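Local coordinates for envelope glycoprotein (Thogoto virus, PDB 5XEA), which probably attaches the virus to its host-cell receptor and later drives fusion of the viral envelope with the host membrane, at residues B[20-25]-B[208-213]; B[47-52]-B[138-143]; B[91-96]-B[112-117]; B[202-207]-B[222-227]. One frame throughout, in Å; residues are numbered along the deposited sequence.

Overall arrangement
The four contacts form two clusters at distant parts of an elongated subunit in the trimeric glycoprotein. Contacts 1 and 4 share strand 197-209 and lie with centres about 15 Å apart in one antiparallel sheet, where Lys25 packs on Phe207 and Val208 on Ala222; both also touch the second subunit. Contacts 2 and 3 have centres about 8 Å apart and interlock, since Asp93 O and Cys95 N form hydrogen bonds with Trp140 NE1 and Ile138 O. The centres of contacts 1 and 2 are about 65 Å apart, on opposite sides of the chain's centre. Along the chain, contact 3 nests inside contact 2, which itself nests inside the loop closed by contact 1.

Contact 1 of 4, residues B[20-25]-B[208-213]; sequences PVTVSK and VDPDYW
The Pro210 ring overlaps Thr22, laying CD 3.2 Å from the Thr22 carbonyl O and CG 3.6 Å from Thr22 OG1. That hydroxyl also reaches past the proline to its next neighbour: Thr22 OG1 donates to Asp211 OD2 over 2.9 Å, coming from above the carboxylate plane (53° out of it), with the two side chains crossing at about a right angle. With chi1 at 60°, OG1 lies between the backbone N and the carbonyl carbon of Thr22, on the side where Asp211 stands. Val23, the next residue, is buried against Asp209; its CB approaches Asp209 CG to 3.8 Å and is nearly equidistant from the two carboxylate oxygens, while CG2 leans on the Val208 carbonyl.

Next to this loop contact the backbones pair. Ser24 and Val208 form an antiparallel hydrogen-bonded pair, Ser24 N giving to Val208 O at 3.0 Å and Val208 N to Ser24 O at 2.8 Å, and Val23 CA adds a CA-H...O contact of 3.3 Å to Val208 O. Arg300 of the second subunit packs on Val23 and forms a long, weak ion pair with Asp209. The arrangement is that of an antiparallel sheet at the end of a strand pair: strand 24-35 is just starting and strand 197-209 just finishing, with a threonine-aspartate bond joining the loop that leads into the first strand to the loop that leaves the second.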
loop_
_atom_site.group_PDB
_atom_site.type_symbol
_atom_site.label_atom_id
_atom_site.label_comp_id
_atom_site.label_asym_id
_atom_site.label_seq_id
_atom_site.Cartn_x
_atom_site.Cartn_y
_atom_site.Cartn_z
ATOM N N PRO B 20 -12.749 19.143 28.361
ATOM C CA PRO B 20 -11.863 19.894 27.464
ATOM C C PRO B 20 -10.956 18.967 26.669
ATOM O O PRO B 20 -10.413 17.992 27.192
ATOM C CB PRO B 20 -11.054 20.779 28.422
ATOM C CG PRO B 20 -11.806 20.740 29.728
ATOM C CD PRO B 20 -12.428 19.386 29.773
ATOM N N VAL B 21 -10.811 19.285 25.385
ATOM C CA VAL B 21 -9.924 18.583 24.463
ATOM C C VAL B 21 -8.891 19.593 23.977
ATOM O O VAL B 21 -9.257 20.661 23.478
ATOM C CB VAL B 21 -10.707 17.963 23.289
ATOM C CG1 VAL B 21 -9.779 17.622 22.142
ATOM C CG2 VAL B 21 -11.475 16.723 23.757
ATOM N N THR B 22 -7.608 19.251 24.108
ATOM C CA THR B 22 -6.533 20.234 24.119
ATOM C C THR B 22 -5.667 20.251 22.860
ATOM O O THR B 22 -4.596 20.861 22.883
ATOM C CB THR B 22 -5.635 20.007 25.335
ATOM O OG1 THR B 22 -5.070 18.694 25.286
ATOM C CG2 THR B 22 -6.429 20.185 26.628
ATOM N N VAL B 23 -6.082 19.618 21.762
ATOM C CA VAL B 23 -5.327 19.748 20.516
ATOM C C VAL B 23 -5.605 21.122 19.922
ATOM O O VAL B 23 -6.762 21.534 19.812
ATOM C CB VAL B 23 -5.672 18.620 19.522
ATOM C CG1 VAL B 23 -7.174 18.409 19.388
ATOM C CG2 VAL B 23 -5.073 18.929 18.152
ATOM N N SER B 24 -4.544 21.841 19.551
ATOM C CA SER B 24 -4.657 23.201 19.039
ATOM C C SER B 24 -3.903 23.346 17.722
ATOM O O SER B 24 -2.950 22.612 17.439
ATOM C CB SER B 24 -4.122 24.229 20.043
ATOM O OG SER B 24 -2.745 24.035 20.304
ATOM N N LYS B 25 -4.331 24.334 16.935
ATOM C CA LYS B 25 -3.762 24.606 15.623
ATOM C C LYS B 25 -2.652 25.646 15.731
ATOM O O LYS B 25 -2.835 26.695 16.357
ATOM C CB LYS B 25 -4.847 25.088 14.658
ATOM C CG LYS B 25 -4.357 25.295 13.233
ATOM C CD LYS B 25 -5.463 25.797 12.315
ATOM C CE LYS B 25 -4.981 25.943 10.867
ATOM N NZ LYS B 25 -3.837 26.883 10.710
ATOM N N VAL B 208 -1.209 20.410 17.098
ATOM C CA VAL B 208 -0.359 19.948 18.185
ATOM C C VAL B 208 -1.250 19.436 19.299
ATOM O O VAL B 208 -2.137 20.150 19.780
ATOM C CB VAL B 208 0.598 21.035 18.685
ATOM C CG1 VAL B 208 1.324 20.535 19.914
ATOM C CG2 VAL B 208 1.601 21.373 17.598
ATOM N N ASP B 209 -1.006 18.198 19.703
ATOM C CA ASP B 209 -1.863 17.473 20.637
ATOM C C ASP B 209 -1.025 17.164 21.865
ATOM O O ASP B 209 -0.246 16.195 21.857
ATOM C CB ASP B 209 -2.399 16.198 19.984
ATOM C CG ASP B 209 -3.646 15.646 20.676
ATOM O OD1 ASP B 209 -3.839 15.960 21.870
ATOM O OD2 ASP B 209 -4.425 14.893 20.019
ATOM N N PRO B 210 -1.107 17.981 22.920
ATOM C CA PRO B 210 -0.336 17.698 24.140
ATOM C C PRO B 210 -0.865 16.525 24.950
ATOM O O PRO B 210 -0.147 16.042 25.839
ATOM C CB PRO B 210 -0.447 19.011 24.936
ATOM C CG PRO B 210 -1.731 19.596 24.473
ATOM C CD PRO B 210 -1.857 19.251 23.018
ATOM N N ASP B 211 -2.090 16.058 24.683
ATOM C CA ASP B 211 -2.633 14.881 25.356
ATOM C C ASP B 211 -2.701 13.689 24.407
ATOM O O ASP B 211 -3.786 13.171 24.126
ATOM C CB ASP B 211 -4.032 15.167 25.920
ATOM C CG ASP B 211 -3.993 15.934 27.221
ATOM O OD1 ASP B 211 -3.031 15.730 27.997
ATOM O OD2 ASP B 211 -4.932 16.723 27.466
ATOM N N TYR B 212 -1.553 13.249 23.905
ATOM C CA TYR B 212 -1.486 12.135 22.966
ATOM C C TYR B 212 -0.574 11.072 23.557
ATOM O O TYR B 212 0.642 11.267 23.625
ATOM C CB TYR B 212 -0.973 12.588 21.600
ATOM C CG TYR B 212 -1.421 11.673 20.492
ATOM C CD1 TYR B 212 -0.670 10.562 20.133
ATOM C CD2 TYR B 212 -2.612 11.904 19.822
ATOM C CE1 TYR B 212 -1.083 9.717 19.125
ATOM C CE2 TYR B 212 -3.037 11.064 18.817
ATOM C CZ TYR B 212 -2.270 9.971 18.472
ATOM O OH TYR B 212 -2.695 9.129 17.471
ATOM N N TRP B 213 -1.156 9.951 23.978
ATOM C CA TRP B 213 -0.385 8.863 24.564
ATOM C C TRP B 213 -0.866 7.531 24.006
ATOM O O TRP B 213 -1.850 7.457 23.265
ATOM C CB TRP B 213 -0.467 8.878 26.098
ATOM C CG TRP B 213 0.313 10.003 26.713
ATOM C CD1 TRP B 213 -0.163 11.230 27.079
ATOM C CD2 TRP B 213 1.715 10.010 27.014
ATOM N NE1 TRP B 213 0.854 11.997 27.596
ATOM C CE2 TRP B 213 2.016 11.273 27.568
ATOM C CE3 TRP B 213 2.743 9.071 26.873
ATOM C CZ2 TRP B 213 3.302 11.620 27.980
ATOM C CZ3 TRP B 213 4.019 9.418 27.285
ATOM C CH2 TRP B 213 4.288 10.682 27.831
#

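Contact 2 of 4, residues B[47-52]-B[138-143]; sequences RTAWVA and IDWRCG
Trp140 has its CG anti to its own carbonyl carbon (chi1 -67°), and the indole leans toward segment 47-52, with its six-membered ring over Ala49 CB. Arg47 has CG anti to its backbone N (chi1 176°), which puts this methylene at the edge of the same indole, 3.9 Å from Trp140 CE3. Ala49 CB stands almost exactly above the six-membered ring, 3.5 Å from its centroid and 2° off the normal, a CH-pi contact at a non-hydrogen-bonded pair. Further along this face, Val51 and Ile138 lie side by side, CG2 of Val51 being 4.2 Å from CG2 of Ile138.

On the other face, Thr48 CB packs on Arg141 CG at 3.9 Å. Their polar ends share a water, 2.7 Å from Thr48 OG1 and 2.7 Å from Arg141 NH1, that lies at the edge of the guanidinium and accepts from it. His72 also bonds Thr48 OG1, and Glu121 makes a salt bridge with Arg141 NE. Asp139 OD1 takes the N-H of Trp140 at 2.7 Å as well as a salt bridge from Lys120, and OD2 accepts from Val123 N, partners that probably offset the charge of this buried carboxylate.

Four backbone hydrogen bonds tie Thr48 to Arg141 and Trp50 to Asp139 in regular antiparallel pairing. Strand 65-72 flanks strand 47-52 on its other side, helix 421-437 packs against Trp50 and Arg141, and Cys142 is joined by a disulfide to Cys89 of strand 89-91, whose Tyr91 also packs on Cys142 and Trp140.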
loop_
_atom_site.group_PDB
_atom_site.type_symbol
_atom_site.label_atom_id
_atom_site.label_comp_id
_atom_site.label_asym_id
_atom_site.label_seq_id
_atom_site.Cartn_x
_atom_site.Cartn_y
_atom_site.Cartn_z
ATOM N N ARG B 47 29.415 -4.474 -18.616
ATOM C CA ARG B 47 30.192 -5.046 -19.710
ATOM C C ARG B 47 30.938 -6.257 -19.178
ATOM O O ARG B 47 31.600 -6.171 -18.136
ATOM C CB ARG B 47 31.170 -4.024 -20.289
ATOM C CG ARG B 47 32.110 -4.572 -21.380
ATOM C CD ARG B 47 32.834 -3.397 -22.020
ATOM N NE ARG B 47 33.638 -2.693 -21.030
ATOM C CZ ARG B 47 34.204 -1.507 -21.214
ATOM N NH1 ARG B 47 34.069 -0.871 -22.370
ATOM N NH2 ARG B 47 34.920 -0.970 -20.232
ATOM N N THR B 48 30.837 -7.365 -19.897
ATOM C CA THR B 48 31.498 -8.607 -19.513
ATOM C C THR B 48 31.955 -9.322 -20.775
ATOM O O THR B 48 31.319 -9.221 -21.834
ATOM C CB THR B 48 30.532 -9.480 -18.669
ATOM O OG1 THR B 48 30.319 -8.855 -17.396
ATOM C CG2 THR B 48 31.052 -10.872 -18.455
ATOM N N ALA B 49 33.069 -10.045 -20.661
ATOM C CA ALA B 49 33.552 -10.905 -21.732
ATOM C C ALA B 49 33.427 -12.368 -21.317
ATOM O O ALA B 49 33.640 -12.709 -20.150
ATOM C CB ALA B 49 35.012 -10.577 -22.085
ATOM N N TRP B 50 33.030 -13.218 -22.258
ATOM C CA TRP B 50 33.216 -14.667 -22.161
ATOM C C TRP B 50 34.495 -15.015 -22.902
ATOM O O TRP B 50 34.611 -14.724 -24.095
ATOM C CB TRP B 50 32.043 -15.448 -22.763
ATOM C CG TRP B 50 32.236 -16.946 -22.828
ATOM C CD1 TRP B 50 32.490 -17.693 -23.948
ATOM C CD2 TRP B 50 32.203 -17.876 -21.730
ATOM N NE1 TRP B 50 32.612 -19.025 -23.613
ATOM C CE2 TRP B 50 32.440 -19.162 -22.260
ATOM C CE3 TRP B 50 31.993 -17.743 -20.352
ATOM C CZ2 TRP B 50 32.464 -20.317 -21.463
ATOM C CZ3 TRP B 50 32.028 -18.891 -19.554
ATOM C CH2 TRP B 50 32.263 -20.166 -20.120
ATOM N N VAL B 51 35.452 -15.613 -22.197
ATOM C CA VAL B 51 36.734 -16.003 -22.782
ATOM C C VAL B 51 36.950 -17.493 -22.526
ATOM O O VAL B 51 37.055 -17.915 -21.366
ATOM C CB VAL B 51 37.902 -15.174 -22.211
ATOM C CG1 VAL B 51 39.221 -15.578 -22.865
ATOM C CG2 VAL B 51 37.641 -13.671 -22.413
ATOM N N ALA B 52 37.002 -18.284 -23.598
ATOM C CA ALA B 52 37.276 -19.722 -23.522
ATOM C C ALA B 52 38.542 -20.039 -24.317
ATOM O O ALA B 52 38.537 -20.001 -25.553
ATOM C CB ALA B 52 36.094 -20.549 -24.037
ATOM N N ILE B 138 35.997 -15.744 -27.801
ATOM C CA ILE B 138 35.710 -14.551 -27.021
ATOM C C ILE B 138 34.422 -13.919 -27.531
ATOM O O ILE B 138 34.258 -13.722 -28.743
ATOM C CB ILE B 138 36.847 -13.518 -27.098
ATOM C CG1 ILE B 138 38.199 -14.142 -26.764
ATOM C CG2 ILE B 138 36.538 -12.299 -26.194
ATOM C CD1 ILE B 138 39.312 -13.131 -26.831
ATOM N N ASP B 139 33.530 -13.546 -26.604
ATOM C CA ASP B 139 32.374 -12.729 -26.961
ATOM C C ASP B 139 32.070 -11.790 -25.805
ATOM O O ASP B 139 32.571 -11.947 -24.685
ATOM C CB ASP B 139 31.155 -13.588 -27.340
ATOM C CG ASP B 139 30.120 -12.817 -28.175
ATOM O OD1 ASP B 139 30.373 -11.628 -28.518
ATOM O OD2 ASP B 139 29.051 -13.400 -28.469
ATOM N N TRP B 140 31.260 -10.777 -26.095
ATOM C CA TRP B 140 31.052 -9.681 -25.161
ATOM C C TRP B 140 29.569 -9.448 -24.943
ATOM O O TRP B 140 28.749 -9.707 -25.825
ATOM C CB TRP B 140 31.706 -8.376 -25.678
ATOM C CG TRP B 140 33.191 -8.453 -25.708
ATOM C CD1 TRP B 140 33.965 -9.058 -26.666
ATOM C CD2 TRP B 140 34.091 -7.955 -24.716
ATOM N NE1 TRP B 140 35.292 -8.942 -26.340
ATOM C CE2 TRP B 140 35.402 -8.289 -25.140
ATOM C CE3 TRP B 140 33.924 -7.252 -23.510
ATOM C CZ2 TRP B 140 36.538 -7.941 -24.406
ATOM C CZ3 TRP B 140 35.043 -6.912 -22.778
ATOM C CH2 TRP B 140 36.345 -7.253 -23.236
ATOM N N ARG B 141 29.238 -8.925 -23.762
ATOM C CA ARG B 141 27.935 -8.321 -23.518
ATOM C C ARG B 141 28.159 -6.935 -22.931
ATOM O O ARG B 141 29.140 -6.695 -22.218
ATOM C CB ARG B 141 27.048 -9.146 -22.570
ATOM C CG ARG B 141 27.511 -9.129 -21.110
ATOM C CD ARG B 141 26.902 -10.279 -20.305
ATOM N NE ARG B 141 25.440 -10.269 -20.424
ATOM C CZ ARG B 141 24.606 -9.807 -19.494
ATOM N NH1 ARG B 141 25.071 -9.312 -18.357
ATOM N NH2 ARG B 141 23.298 -9.842 -19.700
ATOM N N CYS B 142 27.250 -6.025 -23.247
ATOM C CA CYS B 142 27.285 -4.715 -22.611
ATOM C C CYS B 142 25.909 -4.083 -22.722
ATOM O O CYS B 142 25.087 -4.478 -23.555
ATOM C CB CYS B 142 28.361 -3.819 -23.231
ATOM S SG CYS B 142 28.108 -3.479 -24.985
ATOM N N GLY B 143 25.665 -3.102 -21.873
ATOM C CA GLY B 143 24.381 -2.428 -21.887
ATOM C C GLY B 143 24.441 -1.202 -21.007
ATOM O O GLY B 143 25.318 -1.077 -20.143
HETATM O O HOH W 1 27.581 -8.979 -17.386
#

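Contact 3 of 4, residues B[91-96]-B[112-117]; sequences YGDICH and PAKHWA
Tyr91 faces two consecutive residues, Lys114 and His115, in a classic beta bulge that opens a short antiparallel pairing of strands 89-91 and 115-117. Its carbonyl oxygen is gripped twice: His115 N approaches in the carbonyl plane at 2.9 Å, whereas Lys114 N, likewise 2.9 Å from Tyr91 O, comes from 44° above that plane. Tyr91 N returns a bond to His115 O.

The side chains of Tyr91 and His115 lie on the same face of this little sheet and cross at about a right angle. With Tyr91 CG between its backbone N and carbonyl carbon (chi1 59°), His115 CB sits over the phenol ring, 3.6 Å from its centroid and displaced toward the rim, where CZ is closest; the imidazole itself is slid away and barely overlaps the phenol. Ala117 CB meets the ring at its edge, 4.1 Å from Tyr91 CE2. Lys120 makes a cation-pi contact with the same phenol, which also packs on Trp140 of the adjoining sheet.

Past the bulge, Asp93 binds both residues opposite Tyr91. The anionic carboxylate would be expected to stabilise a protonated imidazole as well as the ammonium group. Gly92 O lies near the imidazole edge, 3.3 Å from His115 CD2. Asp93 divides its oxygens: OD1 takes His115 NE2 on its anti side at 2.9 Å, and OD2 takes Lys114 NZ on its syn side in a salt bridge of 2.6 Å.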
loop_
_atom_site.group_PDB
_atom_site.type_symbol
_atom_site.label_atom_id
_atom_site.label_comp_id
_atom_site.label_asym_id
_atom_site.label_seq_id
_atom_site.Cartn_x
_atom_site.Cartn_y
_atom_site.Cartn_z
ATOM N N TYR B 91 32.540 -2.611 -26.483
ATOM C CA TYR B 91 32.991 -3.957 -26.170
ATOM C C TYR B 91 34.215 -4.276 -27.030
ATOM O O TYR B 91 34.558 -3.535 -27.957
ATOM C CB TYR B 91 31.856 -4.964 -26.365
ATOM C CG TYR B 91 31.265 -5.014 -27.764
ATOM C CD1 TYR B 91 31.780 -5.888 -28.721
ATOM C CD2 TYR B 91 30.178 -4.209 -28.125
ATOM C CE1 TYR B 91 31.240 -5.956 -30.000
ATOM C CE2 TYR B 91 29.628 -4.274 -29.414
ATOM C CZ TYR B 91 30.167 -5.154 -30.344
ATOM O OH TYR B 91 29.656 -5.246 -31.626
ATOM N N GLY B 92 34.874 -5.398 -26.704
ATOM C CA GLY B 92 36.124 -5.768 -27.344
ATOM C C GLY B 92 35.927 -6.597 -28.599
ATOM O O GLY B 92 34.813 -6.825 -29.068
ATOM N N ASP B 93 37.053 -7.047 -29.161
ATOM C CA ASP B 93 37.001 -7.933 -30.317
ATOM C C ASP B 93 36.429 -9.288 -29.925
ATOM O O ASP B 93 36.640 -9.776 -28.815
ATOM C CB ASP B 93 38.397 -8.121 -30.923
ATOM C CG ASP B 93 38.933 -6.846 -31.563
ATOM O OD1 ASP B 93 38.143 -6.132 -32.223
ATOM O OD2 ASP B 93 40.142 -6.557 -31.397
ATOM N N ILE B 94 35.700 -9.900 -30.855
ATOM C CA ILE B 94 35.127 -11.219 -30.638
ATOM C C ILE B 94 35.906 -12.229 -31.471
ATOM O O ILE B 94 36.463 -11.907 -32.525
ATOM C CB ILE B 94 33.614 -11.281 -30.956
ATOM C CG1 ILE B 94 33.356 -11.769 -32.374
ATOM C CG2 ILE B 94 32.901 -9.911 -30.661
ATOM C CD1 ILE B 94 32.364 -12.913 -32.433
ATOM N N CYS B 95 35.965 -13.458 -30.972
ATOM C CA CYS B 95 36.717 -14.538 -31.601
ATOM C C CYS B 95 35.806 -15.740 -31.658
ATOM O O CYS B 95 35.356 -16.225 -30.613
ATOM C CB CYS B 95 37.987 -14.888 -30.817
ATOM S SG CYS B 95 39.343 -13.748 -31.012
ATOM N N HIS B 96 35.531 -16.213 -32.861
ATOM C CA HIS B 96 34.773 -17.435 -33.062
ATOM C C HIS B 96 35.730 -18.542 -33.501
ATOM O O HIS B 96 36.238 -18.514 -34.629
ATOM C CB HIS B 96 33.681 -17.221 -34.103
ATOM C CG HIS B 96 32.713 -18.356 -34.189
ATOM N ND1 HIS B 96 32.894 -19.424 -35.038
ATOM C CD2 HIS B 96 31.552 -18.588 -33.535
ATOM C CE1 HIS B 96 31.887 -20.269 -34.902
ATOM N NE2 HIS B 96 31.057 -19.783 -33.996
ATOM N N PRO B 112 38.561 -3.503 -23.977
ATOM C CA PRO B 112 37.103 -3.663 -23.942
ATOM C C PRO B 112 36.326 -2.573 -24.659
ATOM O O PRO B 112 35.094 -2.587 -24.592
ATOM C CB PRO B 112 36.816 -3.630 -22.437
ATOM C CG PRO B 112 37.853 -2.687 -21.891
ATOM C CD PRO B 112 39.088 -2.894 -22.744
ATOM N N ALA B 113 36.989 -1.642 -25.347
ATOM C CA ALA B 113 36.309 -0.501 -25.959
ATOM C C ALA B 113 36.754 -0.342 -27.425
ATOM O O ALA B 113 37.402 0.636 -27.800
ATOM C CB ALA B 113 36.587 0.770 -25.145
ATOM N N LYS B 114 36.386 -1.306 -28.276
ATOM C CA LYS B 114 36.704 -1.259 -29.704
ATOM C C LYS B 114 35.485 -1.179 -30.608
ATOM O O LYS B 114 35.577 -0.591 -31.686
ATOM C CB LYS B 114 37.533 -2.487 -30.124
ATOM C CG LYS B 114 38.881 -2.578 -29.419
ATOM C CD LYS B 114 39.735 -3.723 -29.935
ATOM C CE LYS B 114 40.598 -3.299 -31.114
ATOM N NZ LYS B 114 41.546 -4.385 -31.488
ATOM N N HIS B 115 34.352 -1.742 -30.205
ATOM C CA HIS B 115 33.124 -1.691 -30.985
ATOM C C HIS B 115 32.041 -0.986 -30.175
ATOM O O HIS B 115 32.178 -0.790 -28.962
ATOM C CB HIS B 115 32.701 -3.100 -31.390
ATOM C CG HIS B 115 33.798 -3.859 -32.074
ATOM N ND1 HIS B 115 34.078 -3.705 -33.414
ATOM C CD2 HIS B 115 34.720 -4.727 -31.588
ATOM C CE1 HIS B 115 35.101 -4.476 -33.730
ATOM N NE2 HIS B 115 35.510 -5.105 -32.643
ATOM N N TRP B 116 30.978 -0.567 -30.870
ATOM C CA TRP B 116 29.864 0.153 -30.268
ATOM C C TRP B 116 28.541 -0.395 -30.787
ATOM O O TRP B 116 28.422 -0.802 -31.945
ATOM C CB TRP B 116 29.933 1.669 -30.558
ATOM C CG TRP B 116 31.083 2.341 -29.889
ATOM C CD1 TRP B 116 32.348 2.478 -30.379
ATOM C CD2 TRP B 116 31.086 2.954 -28.591
ATOM N NE1 TRP B 116 33.140 3.139 -29.469
ATOM C CE2 TRP B 116 32.389 3.443 -28.363
ATOM C CE3 TRP B 116 30.116 3.129 -27.600
ATOM C CZ2 TRP B 116 32.747 4.101 -27.187
ATOM C CZ3 TRP B 116 30.473 3.783 -26.432
ATOM C CH2 TRP B 116 31.776 4.262 -26.236
ATOM N N ALA B 117 27.547 -0.376 -29.912
ATOM C CA ALA B 117 26.200 -0.830 -30.228
ATOM C C ALA B 117 25.261 -0.286 -29.154
ATOM O O ALA B 117 25.716 0.070 -28.064
ATOM C CB ALA B 117 26.130 -2.369 -30.304
#

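Contact 4 of 4, residues B[202-207]-B[222-227]; sequences VKISCF and AFCQDG
Cys206 and Cys224 are covalently joined, SG to SG at 2.0 Å, with a disulfide torsion of 101°. Each sulfur is anti to its own carbonyl carbon (chi1 -57° in Cys206 and -49° in Cys224), which brings the sulfurs together over the face of the sheet that carries both cysteines. Ile204 CG2 packs beside the bridge, 3.8 Å from Cys224 CB and 3.6 Å from Gln225 O.

The cysteines form a non-hydrogen-bonded antiparallel pair, with CA of Cys206 only 4.0 Å from CA of Cys224, and backbone bonds flank them. The regular pairing is that of Phe207 with Phe223: Phe207 N gives to Phe223 O at 2.8 Å, and Phe223 N returns to Phe207 O at 3.0 Å; that carbonyl also lies near the edge of the Phe223 ring. On the other side of the disulfide there is a single bond, from Gln225 N to Ser205 O at 3.1 Å, while the Gln225 side-chain amide reaches forward through NE2 to Gly227 O.

The result is a beta hairpin stapled by a cross-strand disulfide. Strand 24-35 lies along the outer side of strand 197-209 and strand 229-233 along that of strand 221-226, while Phe207 meets Phe294 from helix 282-327 of the second subunit.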
loop_
_atom_site.group_PDB
_atom_site.type_symbol
_atom_site.label_atom_id
_atom_site.label_comp_id
_atom_site.label_asym_id
_atom_site.label_seq_id
_atom_site.Cartn_x
_atom_site.Cartn_y
_atom_site.Cartn_z
ATOM N N VAL B 202 9.245 29.671 5.836
ATOM C CA VAL B 202 7.853 29.299 5.622
ATOM C C VAL B 202 7.110 29.278 6.947
ATOM O O VAL B 202 7.697 29.188 8.027
ATOM C CB VAL B 202 7.703 27.915 4.934
ATOM C CG1 VAL B 202 8.318 27.912 3.536
ATOM C CG2 VAL B 202 8.309 26.836 5.805
ATOM N N LYS B 203 5.791 29.320 6.838
ATOM C CA LYS B 203 4.888 29.048 7.944
ATOM C C LYS B 203 4.120 27.773 7.625
ATOM O O LYS B 203 3.571 27.630 6.526
ATOM C CB LYS B 203 3.921 30.214 8.163
ATOM C CG LYS B 203 4.598 31.561 8.297
ATOM C CD LYS B 203 5.054 31.803 9.719
ATOM C CE LYS B 203 5.607 33.206 9.867
ATOM N NZ LYS B 203 4.730 34.174 9.159
ATOM N N ILE B 204 4.081 26.850 8.577
ATOM C CA ILE B 204 3.515 25.527 8.354
ATOM C C ILE B 204 2.398 25.290 9.358
ATOM O O ILE B 204 2.605 25.426 10.569
ATOM C CB ILE B 204 4.600 24.443 8.455
ATOM C CG1 ILE B 204 5.426 24.462 7.181
ATOM C CG2 ILE B 204 3.991 23.077 8.670
ATOM C CD1 ILE B 204 6.821 24.025 7.397
ATOM N N SER B 205 1.218 24.943 8.852
ATOM C CA SER B 205 0.107 24.593 9.719
ATOM C C SER B 205 0.322 23.202 10.303
ATOM O O SER B 205 0.581 22.236 9.572
ATOM C CB SER B 205 -1.212 24.661 8.953
ATOM O OG SER B 205 -1.186 23.830 7.803
ATOM N N CYS B 206 0.253 23.119 11.625
ATOM C CA CYS B 206 0.343 21.874 12.370
ATOM C C CYS B 206 -0.768 21.844 13.408
ATOM O O CYS B 206 -1.164 22.886 13.941
ATOM C CB CYS B 206 1.690 21.729 13.094
ATOM S SG CYS B 206 3.149 21.828 12.049
ATOM N N PHE B 207 -1.267 20.646 13.694
ATOM C CA PHE B 207 -2.119 20.419 14.850
ATOM C C PHE B 207 -1.268 19.775 15.932
ATOM O O PHE B 207 -0.626 18.746 15.692
ATOM C CB PHE B 207 -3.324 19.558 14.484
ATOM C CG PHE B 207 -4.332 20.292 13.648
ATOM C CD1 PHE B 207 -5.172 21.258 14.224
ATOM C CD2 PHE B 207 -4.421 20.057 12.295
ATOM C CE1 PHE B 207 -6.087 21.949 13.456
ATOM C CE2 PHE B 207 -5.335 20.742 11.519
ATOM C CZ PHE B 207 -6.178 21.704 12.109
ATOM N N ALA B 222 2.767 16.305 17.083
ATOM C CA ALA B 222 2.471 17.375 16.140
ATOM C C ALA B 222 2.346 16.798 14.742
ATOM O O ALA B 222 3.255 16.108 14.263
ATOM C CB ALA B 222 3.545 18.470 16.178
ATOM N N PHE B 223 1.221 17.087 14.093
ATOM C CA PHE B 223 0.915 16.597 12.756
ATOM C C PHE B 223 0.783 17.798 11.839
ATOM O O PHE B 223 -0.050 18.679 12.085
ATOM C CB PHE B 223 -0.380 15.782 12.750
ATOM C CG PHE B 223 -0.436 14.726 13.816
ATOM C CD1 PHE B 223 -0.845 15.046 15.100
ATOM C CD2 PHE B 223 -0.074 13.413 13.534
ATOM C CE1 PHE B 223 -0.903 14.077 16.084
ATOM C CE2 PHE B 223 -0.130 12.434 14.513
ATOM C CZ PHE B 223 -0.545 12.768 15.791
ATOM N N CYS B 224 1.580 17.834 10.784
ATOM C CA CYS B 224 1.625 19.013 9.936
ATOM C C CYS B 224 1.257 18.671 8.508
ATOM O O CYS B 224 1.378 17.523 8.057
ATOM C CB CYS B 224 3.009 19.662 9.957
ATOM S SG CYS B 224 3.641 19.891 11.612
ATOM N N GLN B 225 0.824 19.701 7.797
ATOM C CA GLN B 225 0.604 19.643 6.364
ATOM C C GLN B 225 1.468 20.711 5.715
ATOM O O GLN B 225 1.604 21.812 6.246
ATOM C CB GLN B 225 -0.871 19.866 6.004
ATOM C CG GLN B 225 -1.097 20.231 4.547
ATOM C CD GLN B 225 -2.573 20.367 4.173
ATOM O OE1 GLN B 225 -3.446 20.490 5.036
ATOM N NE2 GLN B 225 -2.851 20.353 2.873
ATOM N N ASP B 226 2.078 20.377 4.585
ATOM C CA ASP B 226 2.761 21.372 3.762
ATOM C C ASP B 226 2.464 21.003 2.309
ATOM O O ASP B 226 3.147 20.144 1.724
ATOM C CB ASP B 226 4.256 21.406 4.058
ATOM C CG ASP B 226 4.982 22.447 3.240
ATOM O OD1 ASP B 226 4.306 23.372 2.754
ATOM O OD2 ASP B 226 6.217 22.350 3.088
ATOM N N GLY B 227 1.425 21.627 1.749
ATOM C CA GLY B 227 0.977 21.281 0.411
ATOM C C GLY B 227 0.293 19.913 0.437
ATOM O O GLY B 227 -0.699 19.686 1.156
#